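Local coordinates for protein N-acetylmuramoyl-L-alanine amidase (Clostridium intestinale URNW, PDB 6SRT) that binds a zinc ion and probably hydrolyses the amide bond between N-acetylmuramic acid and L-alanine in bacterial cell-wall peptidoglycan, as an endolysin of the amidase 2 family, at residues V25-T30 with T55-D60; T33-N38 with E89-S94; V45-V50 with K142-V147; I77-T82 with Y116-Q121. All coordinates share one frame; numbering follows the deposited sequence.

Contact 1: residues V25-T30 with T55-D60; sequences VEVNYT and TPQKID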
loop_
_atom_site.group_PDB
_atom_site.type_symbol
_atom_site.label_atom_id
_atom_site.label_comp_id
_atom_site.label_asym_id
_atom_site.label_seq_id
_atom_site.Cartn_x
_atom_site.Cartn_y
_atom_site.Cartn_z
ATOM N N VAL A 25 3.948 4.998 -11.298
ATOM C CA VAL A 25 4.751 4.249 -12.283
ATOM C C VAL A 25 4.061 2.920 -12.543
ATOM O O VAL A 25 3.958 2.093 -11.621
ATOM C CB VAL A 25 6.200 4.107 -11.860
ATOM C CG1 VAL A 25 6.982 3.258 -12.826
ATOM C CG2 VAL A 25 6.838 5.481 -11.609
ATOM N N GLU A 26 3.709 2.692 -13.792
ATOM C CA GLU A 26 3.079 1.408 -14.185
ATOM C C GLU A 26 4.231 0.402 -14.296
ATOM O O GLU A 26 5.413 0.728 -14.689
ATOM C CB GLU A 26 2.258 1.603 -15.479
ATOM C CG GLU A 26 1.149 2.632 -15.358
ATOM C CD GLU A 26 0.070 2.484 -14.264
ATOM O OE1 GLU A 26 -0.180 1.395 -13.905
ATOM O OE2 GLU A 26 -0.664 3.476 -13.920
ATOM N N VAL A 27 3.973 -0.786 -13.859
ATOM C CA VAL A 27 4.941 -1.884 -13.909
ATOM C C VAL A 27 4.315 -3.027 -14.679
ATOM O O VAL A 27 3.145 -3.262 -14.575
ATOM C CB VAL A 27 5.368 -2.331 -12.512
ATOM C CG1 VAL A 27 6.301 -3.504 -12.559
ATOM C CG2 VAL A 27 5.905 -1.167 -11.706
ATOM N N ASN A 28 5.113 -3.649 -15.537
ATOM C CA ASN A 28 4.739 -4.848 -16.308
ATOM C C ASN A 28 4.849 -6.053 -15.400
ATOM O O ASN A 28 5.943 -6.399 -14.965
ATOM C CB ASN A 28 5.613 -4.924 -17.565
ATOM C CG ASN A 28 5.304 -3.793 -18.521
ATOM O OD1 ASN A 28 4.129 -3.470 -18.745
ATOM N ND2 ASN A 28 6.348 -3.190 -19.089
ATOM N N TYR A 29 3.705 -6.637 -15.083
ATOM C CA TYR A 29 3.648 -7.910 -14.323
ATOM C C TYR A 29 3.042 -9.028 -15.191
ATOM O O TYR A 29 2.204 -8.786 -16.097
ATOM C CB TYR A 29 2.749 -7.778 -13.107
ATOM C CG TYR A 29 3.196 -6.729 -12.113
ATOM C CD1 TYR A 29 4.341 -6.894 -11.338
ATOM C CD2 TYR A 29 2.497 -5.557 -11.932
ATOM C CE1 TYR A 29 4.777 -5.967 -10.424
ATOM C CE2 TYR A 29 2.934 -4.600 -11.044
ATOM C CZ TYR A 29 4.096 -4.770 -10.294
ATOM O OH TYR A 29 4.527 -3.816 -9.406
ATOM N N THR A 30 3.413 -10.253 -14.862
ATOM C CA THR A 30 2.732 -11.446 -15.396
ATOM C C THR A 30 2.078 -12.162 -14.229
ATOM O O THR A 30 2.771 -12.808 -13.408
ATOM C CB THR A 30 3.767 -12.399 -16.018
ATOM O OG1 THR A 30 4.439 -11.734 -17.089
ATOM C CG2 THR A 30 3.112 -13.642 -16.567
ATOM N N THR A 55 12.893 -4.032 -5.430
ATOM C CA THR A 55 12.118 -3.536 -6.568
ATOM C C THR A 55 10.694 -4.063 -6.434
ATOM O O THR A 55 10.428 -5.070 -5.797
ATOM C CB THR A 55 12.691 -4.013 -7.895
ATOM O OG1 THR A 55 12.718 -5.437 -7.877
ATOM C CG2 THR A 55 14.099 -3.465 -8.089
ATOM N N PRO A 56 9.699 -3.471 -7.134
ATOM C CA PRO A 56 8.380 -4.060 -7.204
ATOM C C PRO A 56 8.400 -5.465 -7.807
ATOM O O PRO A 56 7.640 -6.319 -7.389
ATOM C CB PRO A 56 7.540 -3.028 -8.013
ATOM C CG PRO A 56 8.553 -2.184 -8.750
ATOM C CD PRO A 56 9.772 -2.193 -7.875
ATOM N N GLN A 57 9.310 -5.704 -8.770
ATOM C CA GLN A 57 9.398 -7.048 -9.357
ATOM C C GLN A 57 9.886 -8.075 -8.318
ATOM O O GLN A 57 9.396 -9.240 -8.337
ATOM C CB GLN A 57 10.311 -7.034 -10.575
ATOM C CG GLN A 57 9.804 -6.188 -11.744
ATOM C CD GLN A 57 10.176 -4.727 -11.709
ATOM O OE1 GLN A 57 10.755 -4.220 -10.707
ATOM N NE2 GLN A 57 9.962 -4.039 -12.839
ATOM N N LYS A 58 10.785 -7.700 -7.407
ATOM C CA LYS A 58 11.223 -8.617 -6.343
ATOM C C LYS A 58 10.068 -8.936 -5.411
ATOM O O LYS A 58 9.901 -10.072 -5.000
ATOM C CB LYS A 58 12.419 -8.041 -5.586
ATOM C CG LYS A 58 12.900 -8.980 -4.513
ATOM C CD LYS A 58 13.637 -10.189 -5.079
ATOM C CE LYS A 58 14.518 -10.885 -4.063
ATOM N NZ LYS A 58 14.970 -12.170 -4.638
ATOM N N ILE A 59 9.300 -7.907 -5.028
ATOM C CA ILE A 59 8.108 -8.161 -4.174
ATOM C C ILE A 59 7.174 -9.142 -4.901
ATOM O O ILE A 59 6.665 -10.066 -4.294
ATOM C CB ILE A 59 7.427 -6.830 -3.817
ATOM C CG1 ILE A 59 8.366 -5.968 -2.969
ATOM C CG2 ILE A 59 6.180 -7.143 -3.085
ATOM C CD1 ILE A 59 7.774 -4.632 -2.582
ATOM N N ASP A 60 6.964 -8.898 -6.189
ATOM C CA ASP A 60 6.074 -9.780 -6.969
ATOM C C ASP A 60 6.560 -11.230 -6.960
ATOM O O ASP A 60 5.711 -12.141 -6.777
ATOM C CB ASP A 60 6.017 -9.243 -8.375
ATOM C CG ASP A 60 5.093 -10.006 -9.275
ATOM O OD1 ASP A 60 3.873 -9.865 -9.103
ATOM O OD2 ASP A 60 5.591 -10.748 -10.161
HETATM O O HOH W 1 8.508 -5.462 -14.926
HETATM O O HOH W 2 5.594 -10.415 -12.931
#
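V27 and Y29 lie along the first turn of the helix that begins at P56, with the V27 and P56 CA atoms 7.8 Å apart, so a loop and a helix N-terminus meet through side chains and water. T55 is the N-cap of that helix: its OG1 accepts from K58 N. In the amidase 2 fold the helix packs on the central sheet, and P56 touches Y84 and Y76 of its strands. V27 has CG1 anti to the backbone N (chi1 177°) and CG2 anti to the carbonyl carbon, which spreads the methyls: CG2 faces P56 CG at 4.1 Å and CG1 reaches the amide of Q57. The same CG1 rests over one face of the Y29 ring, near its rim. That ring crosses P56 at about a right angle, bringing its OH to 3.4 Å from P56 CB, while the hydroxyl is hydrogen-bonded to R85 O. The D60 and Y29 side chains run antiparallel alongside each other, D60 OD1 3.7 Å from Y29 CD1; I71 N and K64 hold this buried acid from elsewhere. Two waters complete the seam. One links N28 O to Q57 NE2, and the other accepts from T30 N at 2.9 Å and donates to D60 OD2 at 2.8 Å.

Contact 2: residues T33-N38 with E89-S94; sequences TPLSYN and ENAVGS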
loop_
_atom_site.group_PDB
_atom_site.type_symbol
_atom_site.label_atom_id
_atom_site.label_comp_id
_atom_site.label_asym_id
_atom_site.label_seq_id
_atom_site.Cartn_x
_atom_site.Cartn_y
_atom_site.Cartn_z
ATOM N N THR A 33 -2.041 -16.310 -11.234
ATOM C CA THR A 33 -3.367 -16.888 -11.000
ATOM C C THR A 33 -4.387 -15.805 -11.304
ATOM O O THR A 33 -4.116 -14.606 -11.311
ATOM C CB THR A 33 -3.489 -17.407 -9.553
ATOM O OG1 THR A 33 -3.411 -16.327 -8.625
ATOM C CG2 THR A 33 -2.428 -18.418 -9.192
ATOM N N PRO A 34 -5.663 -16.168 -11.538
ATOM C CA PRO A 34 -6.656 -15.180 -11.961
ATOM C C PRO A 34 -6.880 -14.128 -10.883
ATOM O O PRO A 34 -7.130 -14.478 -9.735
ATOM C CB PRO A 34 -7.930 -16.001 -12.200
ATOM C CG PRO A 34 -7.452 -17.357 -12.492
ATOM C CD PRO A 34 -6.210 -17.519 -11.631
ATOM N N LEU A 35 -6.832 -12.881 -11.296
ATOM C CA LEU A 35 -7.227 -11.768 -10.418
ATOM C C LEU A 35 -8.739 -11.718 -10.330
ATOM O O LEU A 35 -9.443 -11.878 -11.299
ATOM C CB LEU A 35 -6.672 -10.439 -10.938
ATOM C CG LEU A 35 -5.162 -10.304 -10.889
ATOM C CD1 LEU A 35 -4.761 -8.974 -11.466
ATOM C CD2 LEU A 35 -4.575 -10.511 -9.527
ATOM N N SER A 36 -9.205 -11.440 -9.122
ATOM C CA SER A 36 -10.612 -11.105 -8.910
ATOM C C SER A 36 -10.769 -9.579 -8.942
ATOM O O SER A 36 -9.994 -8.890 -8.251
ATOM C CB SER A 36 -11.083 -11.651 -7.602
ATOM O OG SER A 36 -12.415 -11.185 -7.335
ATOM N N TYR A 37 -11.850 -9.191 -9.555
ATOM C CA TYR A 37 -12.268 -7.779 -9.669
ATOM C C TYR A 37 -13.481 -7.528 -8.831
ATOM O O TYR A 37 -14.065 -6.411 -8.928
ATOM C CB TYR A 37 -12.337 -7.306 -11.146
ATOM C CG TYR A 37 -10.992 -7.351 -11.837
ATOM C CD1 TYR A 37 -10.430 -8.550 -12.234
ATOM C CD2 TYR A 37 -10.254 -6.191 -12.022
ATOM C CE1 TYR A 37 -9.216 -8.583 -12.913
ATOM C CE2 TYR A 37 -9.051 -6.201 -12.675
ATOM C CZ TYR A 37 -8.521 -7.396 -13.111
ATOM O OH TYR A 37 -7.293 -7.372 -13.753
ATOM N N ASN A 38 -13.834 -8.469 -7.968
ATOM C CA ASN A 38 -14.922 -8.279 -6.978
ATOM C C ASN A 38 -14.330 -7.541 -5.783
ATOM O O ASN A 38 -14.215 -8.090 -4.714
ATOM C CB ASN A 38 -15.618 -9.567 -6.599
ATOM C CG ASN A 38 -16.478 -10.154 -7.704
ATOM O OD1 ASN A 38 -16.894 -9.497 -8.690
ATOM N ND2 ASN A 38 -16.752 -11.418 -7.543
ATOM N N GLU A 89 -5.821 -1.298 -9.777
ATOM C CA GLU A 89 -6.557 -0.448 -8.827
ATOM C C GLU A 89 -7.943 -0.994 -8.572
ATOM O O GLU A 89 -8.542 -0.655 -7.531
ATOM C CB GLU A 89 -6.588 0.983 -9.306
ATOM C CG GLU A 89 -6.789 1.975 -8.181
ATOM C CD GLU A 89 -6.710 3.395 -8.725
ATOM O OE1 GLU A 89 -5.583 3.862 -9.008
ATOM O OE2 GLU A 89 -7.787 4.047 -8.882
ATOM N N ASN A 90 -8.484 -1.784 -9.497
ATOM C CA ASN A 90 -9.820 -2.382 -9.404
ATOM C C ASN A 90 -9.810 -3.875 -9.059
ATOM O O ASN A 90 -10.883 -4.512 -9.122
ATOM C CB ASN A 90 -10.650 -2.119 -10.662
ATOM C CG ASN A 90 -10.022 -2.612 -11.941
ATOM O OD1 ASN A 90 -8.807 -2.825 -12.018
ATOM N ND2 ASN A 90 -10.867 -2.698 -12.976
ATOM N N ALA A 91 -8.649 -4.420 -8.725
ATOM C CA ALA A 91 -8.532 -5.837 -8.388
ATOM C C ALA A 91 -8.346 -6.023 -6.892
ATOM O O ALA A 91 -7.696 -5.244 -6.210
ATOM C CB ALA A 91 -7.350 -6.472 -9.114
ATOM N N VAL A 92 -8.851 -7.172 -6.396
ATOM C CA VAL A 92 -8.566 -7.605 -5.034
ATOM C C VAL A 92 -7.051 -7.868 -4.915
ATOM O O VAL A 92 -6.456 -8.572 -5.749
ATOM C CB VAL A 92 -9.381 -8.861 -4.676
ATOM C CG1 VAL A 92 -9.066 -9.306 -3.244
ATOM C CG2 VAL A 92 -10.875 -8.654 -4.854
ATOM N N GLY A 93 -6.425 -7.384 -3.834
ATOM C CA GLY A 93 -4.999 -7.596 -3.529
ATOM C C GLY A 93 -4.801 -8.781 -2.613
ATOM O O GLY A 93 -5.760 -9.549 -2.300
ATOM N N SER A 94 -3.571 -8.905 -2.162
ATOM C CA SER A 94 -3.136 -9.943 -1.240
ATOM C C SER A 94 -2.218 -9.321 -0.197
ATOM O O SER A 94 -0.983 -9.510 -0.246
ATOM C CB SER A 94 -2.352 -11.059 -1.990
ATOM O OG SER A 94 -3.136 -11.658 -3.010
HETATM O O HOH W 3 -7.297 -11.001 -6.929
#
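S36 and Y37 run beside A91 and V92 in two irregular loops, closest at the Y37 and A91 CA atoms, 4.4 Å apart, and joined by one direct hydrogen bond, from V92 N to S36 O (2.8 Å, nearly straight at the hydrogen). A water widens this link, accepting from S36 N and donating to V92 O, so S36 engages V92 directly through its O and by way of the water through its N. The end of the Y37 side chain comes near A91 and N90. A91 CB sits over one face of its ring in a CH-pi contact, 4.2 Å from the centroid, and also meets L35 CD1. The amide of N90 lies at the ring's edge, turned 75° from its plane, with OD1 3.4 Å from Y37 CE2. V92 points at the first loop: its CG2, anti to the carbonyl carbon, lies 3.4 Å from N38 O and also packs on the side chain of S36. With its OG anti to the backbone N (chi1 173°), S36 accepts from N38 N at 3.1 Å. That bond defines an ST turn, here part of a surface loop-loop junction in the amidase 2 fold, about 12 Å from the zinc ligand H47 measured from the V92 side chain.

Contact 3: residues V45-V50 with K142-V147; sequences VYHHTV and KRHKDV. With ZN (zinc ion), chain B; PO4 (phosphate ion), chain F.
H47 and H144 supply two of the zinc ligands, near the end of strand 43-48 and just past strand 140-143. ND1 of H47 binds the metal at 2.1 Å and ND1 of H144 at 1.9 Å; C152 also coordinates it. The shared metal explains why these nitrogens stand only 3.0 Å apart without a hydrogen bond. H144 CG is anti to the backbone N (chi1 -172°), placing its ring beside H47 at the zinc, where the edge of H47 meets the face of H144 in an offset edge-to-face pair, planes at 63°. Each far nitrogen is also engaged: NE2 of H47 is hydrogen-bonded to H95 ND1, while NE2 of H144 donates to phosphate O2 at 2.7 Å. Backbone bonds from Y46 N to K142 O and from H144 N to Y46 O hold the parallel pairing. Beside them, R143 grips D146 side-on through NE and NH2, and its backbone N shares OD2 with NE. The phosphate, probably from the crystallisation liquor, is also held by R148. With both ring nitrogens of each histidine engaged, the imidazoles are held in fixed orientations around the zinc.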
loop_
_atom_site.group_PDB
_atom_site.type_symbol
_atom_site.label_atom_id
_atom_site.label_comp_id
_atom_site.label_asym_id
_atom_site.label_seq_id
_atom_site.Cartn_x
_atom_site.Cartn_y
_atom_site.Cartn_z
ATOM N N VAL A 45 -5.126 0.410 3.939
ATOM C CA VAL A 45 -4.249 -0.275 4.922
ATOM C C VAL A 45 -2.784 -0.012 4.559
ATOM O O VAL A 45 -2.356 -0.260 3.403
ATOM C CB VAL A 45 -4.506 -1.780 5.005
ATOM C CG1 VAL A 45 -3.568 -2.439 5.998
ATOM C CG2 VAL A 45 -5.939 -2.085 5.378
ATOM N N TYR A 46 -2.030 0.492 5.553
ATOM C CA TYR A 46 -0.610 0.808 5.380
ATOM C C TYR A 46 0.278 -0.336 5.872
ATOM O O TYR A 46 0.052 -0.929 6.929
ATOM C CB TYR A 46 -0.222 2.078 6.148
ATOM C CG TYR A 46 -0.979 3.307 5.696
ATOM C CD1 TYR A 46 -0.615 3.935 4.539
ATOM C CD2 TYR A 46 -2.040 3.834 6.387
ATOM C CE1 TYR A 46 -1.287 5.036 4.030
ATOM C CE2 TYR A 46 -2.679 4.950 5.953
ATOM C CZ TYR A 46 -2.344 5.541 4.751
ATOM O OH TYR A 46 -3.118 6.607 4.353
ATOM N N HIS A 47 1.313 -0.599 5.058
ATOM C CA HIS A 47 2.299 -1.675 5.257
ATOM C C HIS A 47 3.719 -1.146 5.179
ATOM O O HIS A 47 3.957 -0.138 4.530
ATOM C CB HIS A 47 2.134 -2.727 4.198
ATOM C CG HIS A 47 0.798 -3.394 4.175
ATOM N ND1 HIS A 47 0.575 -4.523 4.930
ATOM C CD2 HIS A 47 -0.321 -3.120 3.485
ATOM C CE1 HIS A 47 -0.663 -4.934 4.697
ATOM N NE2 HIS A 47 -1.252 -4.067 3.857
ATOM N N HIS A 48 4.634 -1.901 5.770
ATOM C CA HIS A 48 6.072 -1.769 5.459
ATOM C C HIS A 48 6.533 -3.073 4.870
ATOM O O HIS A 48 5.882 -4.102 4.990
ATOM C CB HIS A 48 6.901 -1.309 6.659
ATOM C CG HIS A 48 7.119 -2.236 7.791
ATOM N ND1 HIS A 48 8.080 -1.953 8.774
ATOM C CD2 HIS A 48 6.553 -3.429 8.082
ATOM C CE1 HIS A 48 8.058 -2.921 9.637
ATOM N NE2 HIS A 48 7.159 -3.858 9.239
ATOM N N THR A 49 7.671 -3.022 4.196
ATOM C CA THR A 49 8.216 -4.192 3.531
ATOM C C THR A 49 9.178 -4.997 4.376
ATOM O O THR A 49 9.481 -6.142 4.004
ATOM C CB THR A 49 8.927 -3.801 2.240
ATOM O OG1 THR A 49 9.987 -2.874 2.532
ATOM C CG2 THR A 49 7.998 -3.174 1.232
ATOM N N VAL A 50 9.683 -4.440 5.446
ATOM C CA VAL A 50 10.744 -4.966 6.309
ATOM C C VAL A 50 12.089 -4.920 5.579
ATOM O O VAL A 50 12.984 -4.228 6.016
ATOM C CB VAL A 50 10.450 -6.346 6.907
ATOM C CG1 VAL A 50 11.577 -6.779 7.834
ATOM C CG2 VAL A 50 9.123 -6.348 7.648
ATOM N N LYS A 142 -6.194 2.616 8.104
ATOM C CA LYS A 142 -5.761 1.630 9.091
ATOM C C LYS A 142 -4.334 1.182 8.873
ATOM O O LYS A 142 -3.835 1.172 7.744
ATOM C CB LYS A 142 -6.633 0.361 9.081
ATOM C CG LYS A 142 -8.091 0.574 9.488
ATOM C CD LYS A 142 -8.180 0.649 11.002
ATOM C CE LYS A 142 -9.357 1.376 11.658
ATOM N NZ LYS A 142 -10.544 0.967 10.947
ATOM N N ARG A 143 -3.651 0.826 9.934
ATOM C CA ARG A 143 -2.375 0.134 9.848
ATOM C C ARG A 143 -2.641 -1.368 9.660
ATOM O O ARG A 143 -3.675 -1.885 10.160
ATOM C CB ARG A 143 -1.612 0.302 11.150
ATOM C CG ARG A 143 -1.283 1.762 11.432
ATOM C CD ARG A 143 -0.711 1.985 12.779
ATOM N NE ARG A 143 -1.754 1.732 13.724
ATOM C CZ ARG A 143 -1.606 1.864 15.042
ATOM N NH1 ARG A 143 -0.492 2.365 15.548
ATOM N NH2 ARG A 143 -2.594 1.458 15.822
ATOM N N HIS A 144 -1.700 -2.098 9.059
ATOM C CA HIS A 144 -1.860 -3.576 8.995
ATOM C C HIS A 144 -2.140 -4.158 10.395
ATOM O O HIS A 144 -3.025 -4.985 10.560
ATOM C CB HIS A 144 -0.657 -4.180 8.297
ATOM C CG HIS A 144 -0.766 -5.653 7.982
ATOM N ND1 HIS A 144 0.321 -6.288 7.375
ATOM C CD2 HIS A 144 -1.746 -6.553 8.200
ATOM C CE1 HIS A 144 -0.057 -7.580 7.272
ATOM N NE2 HIS A 144 -1.305 -7.757 7.757
ATOM N N LYS A 145 -1.409 -3.676 11.400
ATOM C CA LYS A 145 -1.545 -4.206 12.784
ATOM C C LYS A 145 -2.925 -3.884 13.392
ATOM O O LYS A 145 -3.257 -4.515 14.405
ATOM C CB LYS A 145 -0.458 -3.650 13.690
ATOM C CG LYS A 145 -0.472 -2.139 13.863
ATOM C CD LYS A 145 0.367 -1.633 14.942
ATOM C CE LYS A 145 1.813 -1.811 14.705
ATOM N NZ LYS A 145 2.604 -1.065 15.745
ATOM N N ASP A 146 -3.719 -3.001 12.782
ATOM C CA ASP A 146 -5.086 -2.683 13.259
ATOM C C ASP A 146 -6.063 -3.746 12.776
ATOM O O ASP A 146 -7.200 -3.759 13.262
ATOM C CB ASP A 146 -5.535 -1.276 12.844
ATOM C CG ASP A 146 -4.701 -0.170 13.438
ATOM O OD1 ASP A 146 -4.345 -0.310 14.632
ATOM O OD2 ASP A 146 -4.458 0.799 12.723
ATOM N N VAL A 147 -5.724 -4.529 11.754
ATOM C CA VAL A 147 -6.652 -5.512 11.151
ATOM C C VAL A 147 -6.187 -6.932 11.318
ATOM O O VAL A 147 -6.992 -7.858 11.133
ATOM C CB VAL A 147 -7.024 -5.173 9.698
ATOM C CG1 VAL A 147 -7.729 -3.845 9.646
ATOM C CG2 VAL A 147 -5.845 -5.149 8.766
HETATM ZN ZN ZN B . 1.746 -5.443 6.348
HETATM P P PO4 F . -0.783 -11.245 7.650
HETATM O O1 PO4 F . 0.010 -11.278 8.953
HETATM O O2 PO4 F . -1.865 -10.374 7.802
HETATM O O3 PO4 F . -1.175 -12.619 7.246
HETATM O O4 PO4 F . 0.130 -10.720 6.527
#

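Contact 4: residues I77-T82 with Y116-Q121; sequences IRKDGT and YVTPQQ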
loop_
_atom_site.group_PDB
_atom_site.type_symbol
_atom_site.label_atom_id
_atom_site.label_comp_id
_atom_site.label_asym_id
_atom_site.label_seq_id
_atom_site.Cartn_x
_atom_site.Cartn_y
_atom_site.Cartn_z
ATOM N N ILE A 77 5.723 2.325 -2.373
ATOM C CA ILE A 77 6.391 3.635 -2.325
ATOM C C ILE A 77 7.816 3.385 -1.899
ATOM O O ILE A 77 8.085 3.044 -0.701
ATOM C CB ILE A 77 5.664 4.629 -1.423
ATOM C CG1 ILE A 77 4.183 4.708 -1.793
ATOM C CG2 ILE A 77 6.364 5.955 -1.533
ATOM C CD1 ILE A 77 3.416 5.655 -0.964
ATOM N N ARG A 78 8.784 3.624 -2.762
ATOM C CA ARG A 78 10.222 3.451 -2.460
ATOM C C ARG A 78 10.745 4.670 -1.715
ATOM O O ARG A 78 10.080 5.715 -1.582
ATOM C CB ARG A 78 10.967 3.109 -3.745
ATOM C CG ARG A 78 10.608 1.707 -4.225
ATOM C CD ARG A 78 11.700 1.102 -5.091
ATOM N NE ARG A 78 12.847 0.800 -4.280
ATOM C CZ ARG A 78 13.918 0.126 -4.683
ATOM N NH1 ARG A 78 14.072 -0.175 -5.959
ATOM N NH2 ARG A 78 14.890 -0.087 -3.831
ATOM N N LYS A 79 11.956 4.524 -1.190
ATOM C CA LYS A 79 12.561 5.559 -0.326
ATOM C C LYS A 79 12.663 6.900 -1.020
ATOM O O LYS A 79 12.532 7.926 -0.310
ATOM C CB LYS A 79 13.924 5.080 0.200
ATOM C CG LYS A 79 13.757 4.069 1.372
ATOM C CD LYS A 79 14.967 3.873 2.088
ATOM C CE LYS A 79 15.019 2.873 3.180
ATOM N NZ LYS A 79 13.872 2.652 4.048
ATOM N N ASP A 80 12.857 6.920 -2.314
ATOM C CA ASP A 80 12.916 8.215 -3.032
ATOM C C ASP A 80 11.553 8.820 -3.308
ATOM O O ASP A 80 11.509 9.850 -3.960
ATOM C CB ASP A 80 13.794 8.064 -4.278
ATOM C CG ASP A 80 13.183 7.192 -5.346
ATOM O OD1 ASP A 80 12.033 6.726 -5.162
ATOM O OD2 ASP A 80 13.824 7.133 -6.413
ATOM N N GLY A 81 10.477 8.205 -2.863
ATOM C CA GLY A 81 9.108 8.696 -3.047
ATOM C C GLY A 81 8.447 8.131 -4.290
ATOM O O GLY A 81 7.258 8.402 -4.475
ATOM N N THR A 82 9.143 7.356 -5.106
ATOM C CA THR A 82 8.509 6.824 -6.329
ATOM C C THR A 82 7.374 5.891 -5.937
ATOM O O THR A 82 7.577 4.996 -5.113
ATOM C CB THR A 82 9.520 6.083 -7.209
ATOM O OG1 THR A 82 10.610 6.987 -7.520
ATOM C CG2 THR A 82 8.842 5.646 -8.501
ATOM N N TYR A 116 12.781 5.553 9.928
ATOM C CA TYR A 116 11.653 6.451 9.733
ATOM C C TYR A 116 11.398 6.573 8.257
ATOM O O TYR A 116 12.301 6.425 7.425
ATOM C CB TYR A 116 11.958 7.825 10.303
ATOM C CG TYR A 116 12.130 7.817 11.804
ATOM C CD1 TYR A 116 11.070 8.017 12.648
ATOM C CD2 TYR A 116 13.347 7.499 12.385
ATOM C CE1 TYR A 116 11.210 7.931 14.023
ATOM C CE2 TYR A 116 13.525 7.471 13.760
ATOM C CZ TYR A 116 12.423 7.600 14.599
ATOM O OH TYR A 116 12.577 7.585 15.976
ATOM N N VAL A 117 10.142 6.854 7.877
ATOM C CA VAL A 117 9.808 7.143 6.469
ATOM C C VAL A 117 10.619 8.359 6.065
ATOM O O VAL A 117 10.816 9.306 6.872
ATOM C CB VAL A 117 8.331 7.345 6.256
ATOM C CG1 VAL A 117 7.521 6.138 6.645
ATOM C CG2 VAL A 117 7.875 8.719 6.709
ATOM N N THR A 118 11.034 8.354 4.826
ATOM C CA THR A 118 11.751 9.512 4.280
ATOM C C THR A 118 10.751 10.635 4.024
ATOM O O THR A 118 9.532 10.412 3.903
ATOM C CB THR A 118 12.456 9.170 2.978
ATOM O OG1 THR A 118 11.493 8.888 1.984
ATOM C CG2 THR A 118 13.512 8.111 3.165
ATOM N N PRO A 119 11.242 11.885 3.926
ATOM C CA PRO A 119 10.349 12.975 3.545
ATOM C C PRO A 119 9.646 12.750 2.213
ATOM O O PRO A 119 8.457 13.091 2.100
ATOM C CB PRO A 119 11.254 14.215 3.487
ATOM C CG PRO A 119 12.372 13.869 4.451
ATOM C CD PRO A 119 12.607 12.375 4.311
ATOM N N GLN A 120 10.329 12.123 1.297
ATOM C CA GLN A 120 9.733 11.832 -0.012
ATOM C C GLN A 120 8.650 10.762 0.087
ATOM O O GLN A 120 7.589 10.855 -0.554
ATOM C CB GLN A 120 10.770 11.419 -1.062
ATOM C CG GLN A 120 11.826 12.462 -1.300
ATOM C CD GLN A 120 13.056 12.166 -0.466
ATOM O OE1 GLN A 120 13.096 11.845 0.749
ATOM N NE2 GLN A 120 14.127 12.036 -1.213
ATOM N N GLN A 121 8.870 9.772 0.939
ATOM C CA GLN A 121 7.808 8.794 1.221
ATOM C C GLN A 121 6.600 9.447 1.858
ATOM O O GLN A 121 5.468 9.148 1.474
ATOM C CB GLN A 121 8.311 7.623 2.115
ATOM C CG GLN A 121 9.162 6.620 1.351
ATOM C CD GLN A 121 9.761 5.549 2.239
ATOM O OE1 GLN A 121 10.282 5.880 3.328
ATOM N NE2 GLN A 121 9.708 4.306 1.756
HETATM O O HOH W 4 12.564 5.021 4.847
#
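A capping box starts the helix 119-136, and its two side chains also reach the neighbouring hairpin: T118 bonds the type I beta turn from R78 to G81, and Q121 bonds I77 just before it. Within the box, T118 OG1 accepts from Q121 N, and Q121 OE1 accepts from T118 N in the plane of its own carbonyl, on a lone pair. The T118 hydroxyl has a second task: it donates to K79 O at 2.7 Å, again on a lone pair in the carbonyl plane. Its chi1 of 66° sets OG1 between the backbone N and the carbonyl carbon, where it can serve both the helix and the turn. Q121 uses its other amide end, NE2 giving a hydrogen to I77 O at 3.2 Å from above the carbonyl plane, while E109 O also accepts from this nitrogen. Q121 CG lies 3.2 Å from R78 O and 4.1 Å from I77 CG2. Q120 covers the far part of the turn, its CB 3.4 Å from D80 O. G81 passes close to the helix, its CA 3.6 Å from Q120 O. A water accepts from K79 NZ and donates to Y116 O and Q121 OE1, while N52 and E115 also hold the lysine. The turn joins strands 75-77 and 83-85, and the I77 side chain packs on S124, L125 and L128 of helix 119-136 and on I106 of strand 103-108.

How the contacts relate
Along the chain, contact 1 closes before contact 4 opens, whereas contact 2 interlocks with contacts 1, 3 and 4, its segments alternating with theirs. Contact 3 joins strands 43-48 and 140-143 and encloses contact 4 in sequence. The mixed sheet unites them: contact 3 lies on its strands, while contacts 1, 2 and 4 involve loops and helix starts around it. Contacts 1 and 4 touch through V25 CG2 and T82 CG2, and contacts 1 and 3 through I59 CD1 and T49 CG2. Contacts 2 and 4 have centres about 26 Å apart, on opposite sides of the chain's centre. The zinc site thus lies near the ends of strands 43-48 and 140-143, with the other three contacts set around the sheet.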